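Local coordinates for glycoside hydrolase, GH17 family (Formosa sp. Hel1_33_131, PDB 6FCG), which probably hydrolyses internal beta-1,3-glucosidic linkages of the algal storage polysaccharide laminarin, as an endo-acting glycoside hydrolase, at residues H302-W308 against N344-F350. Coordinates in Å, arbitrary orientation, origin at the centre of the assembly. Numbering follows the deposited sequence.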
loop_
_atom_site.group_PDB
_atom_site.type_symbol
_atom_site.label_atom_id
_atom_site.label_comp_id
_atom_site.label_asym_id
_atom_site.label_seq_id
_atom_site.Cartn_x
_atom_site.Cartn_y
_atom_site.Cartn_z
ATOM N N HIS A 302 37.555 19.855 11.922
ATOM C CA HIS A 302 37.519 19.682 10.455
ATOM C C HIS A 302 36.466 18.665 10.045
ATOM O O HIS A 302 36.094 17.791 10.820
ATOM C CB HIS A 302 38.904 19.315 9.953
ATOM C CG HIS A 302 39.907 20.399 10.205
ATOM N ND1 HIS A 302 39.852 21.596 9.535
ATOM C CD2 HIS A 302 40.903 20.526 11.111
ATOM C CE1 HIS A 302 40.795 22.403 9.980
ATOM N NE2 HIS A 302 41.451 21.775 10.937
ATOM N N ILE A 303 35.957 18.794 8.828
ATOM C CA ILE A 303 34.966 17.856 8.321
ATOM C C ILE A 303 35.678 16.668 7.699
ATOM O O ILE A 303 36.259 16.754 6.627
ATOM C CB ILE A 303 33.983 18.512 7.332
ATOM C CG1 ILE A 303 33.322 19.752 7.979
ATOM C CG2 ILE A 303 32.912 17.516 6.890
ATOM C CD1 ILE A 303 32.627 19.506 9.315
ATOM N N GLY A 304 35.591 15.544 8.388
ATOM C CA GLY A 304 36.171 14.301 7.919
ATOM C C GLY A 304 35.349 13.543 6.890
ATOM O O GLY A 304 35.892 12.671 6.200
ATOM N N GLU A 305 34.044 13.796 6.838
ATOM C CA GLU A 305 33.209 13.099 5.891
ATOM C C GLU A 305 31.866 13.798 5.725
ATOM O O GLU A 305 31.164 14.048 6.684
ATOM C CB GLU A 305 33.036 11.611 6.274
ATOM C CG GLU A 305 32.920 10.661 5.070
ATOM C CD GLU A 305 32.651 9.211 5.467
ATOM O OE1 GLU A 305 31.513 8.714 5.208
ATOM O OE2 GLU A 305 33.549 8.549 6.058
ATOM N N THR A 306 31.534 14.109 4.483
ATOM C CA THR A 306 30.163 14.413 4.087
ATOM C C THR A 306 30.053 14.203 2.577
ATOM O O THR A 306 31.055 14.267 1.873
ATOM C CB THR A 306 29.732 15.834 4.474
ATOM O OG1 THR A 306 28.323 15.969 4.263
ATOM C CG2 THR A 306 30.464 16.892 3.640
ATOM N N GLY A 307 28.848 13.967 2.090
ATOM C CA GLY A 307 28.637 13.663 0.689
ATOM C C GLY A 307 27.175 13.541 0.309
ATOM O O GLY A 307 26.309 13.457 1.159
ATOM N N TRP A 308 26.914 13.544 -0.991
ATOM C CA TRP A 308 25.559 13.505 -1.530
ATOM C C TRP A 308 25.550 12.677 -2.825
ATOM O O TRP A 308 26.075 13.107 -3.834
ATOM C CB TRP A 308 25.111 14.942 -1.799
ATOM C CG TRP A 308 23.679 15.124 -1.994
ATOM C CD1 TRP A 308 22.947 14.769 -3.101
ATOM C CD2 TRP A 308 22.769 15.727 -1.091
ATOM N NE1 TRP A 308 21.635 15.115 -2.931
ATOM C CE2 TRP A 308 21.492 15.691 -1.697
ATOM C CE3 TRP A 308 22.895 16.283 0.175
ATOM C CZ2 TRP A 308 20.360 16.203 -1.086
ATOM C CZ3 TRP A 308 21.773 16.786 0.792
ATOM C CH2 TRP A 308 20.516 16.746 0.158
ATOM N N ASN A 344 37.650 28.158 7.391
ATOM C CA ASN A 344 38.979 27.510 7.494
ATOM C C ASN A 344 38.931 26.069 8.049
ATOM O O ASN A 344 39.615 25.718 9.001
ATOM C CB ASN A 344 39.980 28.420 8.254
ATOM C CG ASN A 344 40.214 29.795 7.560
ATOM O OD1 ASN A 344 40.802 29.971 6.437
ATOM N ND2 ASN A 344 39.771 30.808 8.268
ATOM N N MET A 345 38.084 25.258 7.427
ATOM C CA MET A 345 38.031 23.828 7.672
ATOM C C MET A 345 38.422 23.091 6.390
ATOM O O MET A 345 38.072 23.498 5.294
ATOM C CB MET A 345 36.615 23.399 8.102
ATOM C CG MET A 345 36.120 24.009 9.404
ATOM S SD MET A 345 34.375 23.711 9.801
ATOM C CE MET A 345 34.536 24.035 11.545
ATOM N N SER A 346 39.193 22.030 6.535
ATOM C CA SER A 346 39.264 20.986 5.549
ATOM C C SER A 346 37.934 20.219 5.465
ATOM O O SER A 346 37.192 20.072 6.446
ATOM C CB SER A 346 40.440 20.044 5.856
ATOM O OG SER A 346 41.687 20.663 5.549
ATOM N N CYS A 347 37.620 19.767 4.269
ATOM C CA CYS A 347 36.526 18.871 4.069
ATOM C C CYS A 347 36.992 17.704 3.204
ATOM O O CYS A 347 37.208 17.876 2.005
ATOM C CB CYS A 347 35.346 19.572 3.392
ATOM S SG CYS A 347 33.979 18.408 3.146
ATOM N N PHE A 348 37.078 16.518 3.808
ATOM C CA PHE A 348 37.443 15.307 3.090
ATOM C C PHE A 348 36.167 14.794 2.450
ATOM O O PHE A 348 35.559 13.851 2.928
ATOM C CB PHE A 348 38.063 14.294 4.042
ATOM C CG PHE A 348 39.436 14.698 4.554
ATOM C CD1 PHE A 348 39.577 15.603 5.599
ATOM C CD2 PHE A 348 40.587 14.182 3.971
ATOM C CE1 PHE A 348 40.831 15.973 6.037
ATOM C CE2 PHE A 348 41.831 14.538 4.418
ATOM C CZ PHE A 348 41.963 15.434 5.459
ATOM N N TYR A 349 35.774 15.406 1.337
ATOM C CA TYR A 349 34.454 15.219 0.795
ATOM C C TYR A 349 34.328 13.763 0.311
ATOM O O TYR A 349 35.286 13.188 -0.257
ATOM C CB TYR A 349 34.181 16.243 -0.330
ATOM C CG TYR A 349 32.800 16.057 -0.949
ATOM C CD1 TYR A 349 31.719 16.681 -0.420
ATOM C CD2 TYR A 349 32.613 15.245 -2.055
ATOM C CE1 TYR A 349 30.471 16.507 -0.946
ATOM C CE2 TYR A 349 31.369 15.053 -2.588
ATOM C CZ TYR A 349 30.301 15.708 -2.028
ATOM O OH TYR A 349 29.043 15.551 -2.553
ATOM N N PHE A 350 33.154 13.177 0.516
ATOM C CA PHE A 350 32.904 11.800 0.111
ATOM C C PHE A 350 32.125 11.732 -1.213
ATOM O O PHE A 350 30.927 12.109 -1.253
ATOM C CB PHE A 350 32.159 11.042 1.200
ATOM C CG PHE A 350 32.342 9.577 1.092
ATOM C CD1 PHE A 350 33.446 8.981 1.657
ATOM C CD2 PHE A 350 31.483 8.806 0.334
ATOM C CE1 PHE A 350 33.694 7.630 1.503
ATOM C CE2 PHE A 350 31.722 7.441 0.173
ATOM C CZ PHE A 350 32.843 6.854 0.763
#
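Residues 344-350 run beside the barrel strand 301-305 in the same general sense and attach to it as the eighth strand of a TIM barrel would, although their hydrogen bonding is irregular. His302, Ile303 and Phe350 bury the most surface. The imidazole of His302 suits the start of the pairing, since its ND1 accepts a hydrogen bond from Ser346 N (3.1 Å) while the ring edge lies against Met345 CA. Ile303 makes the parallel bridge to Cys347: its N donates to Ser346 O (3.0 Å) and its O accepts from Phe348 N (2.9 Å). Its branched apolar side chain places CG2 4.0 Å from Cys347 SG, a small partner equally at home in a buried layer. Beyond the bridge the next backbone bond is Phe350 N to Thr306 O (2.7 Å), and Gly307 CA, with no side chain to clash, comes within 3.4 Å of Phe350 O. The Phe350 ring packs with CD1 3.8 Å from Glu305 CG, its apolar surface suited to that methylene; one face also meets Glu305 OE1, but the carboxylate oxygens are held by Tyr243, Tyr89 and Arg87. Strand 301-305 also bonds to strand 238-241 through His302 and Gly304, while Phe348 and Tyr349 reach Ser53 of strand 50-53, so that residues 344-350 bridge the first and seventh strands and close the barrel; outside it, helices 266-294 and 326-342 pack on Ile303.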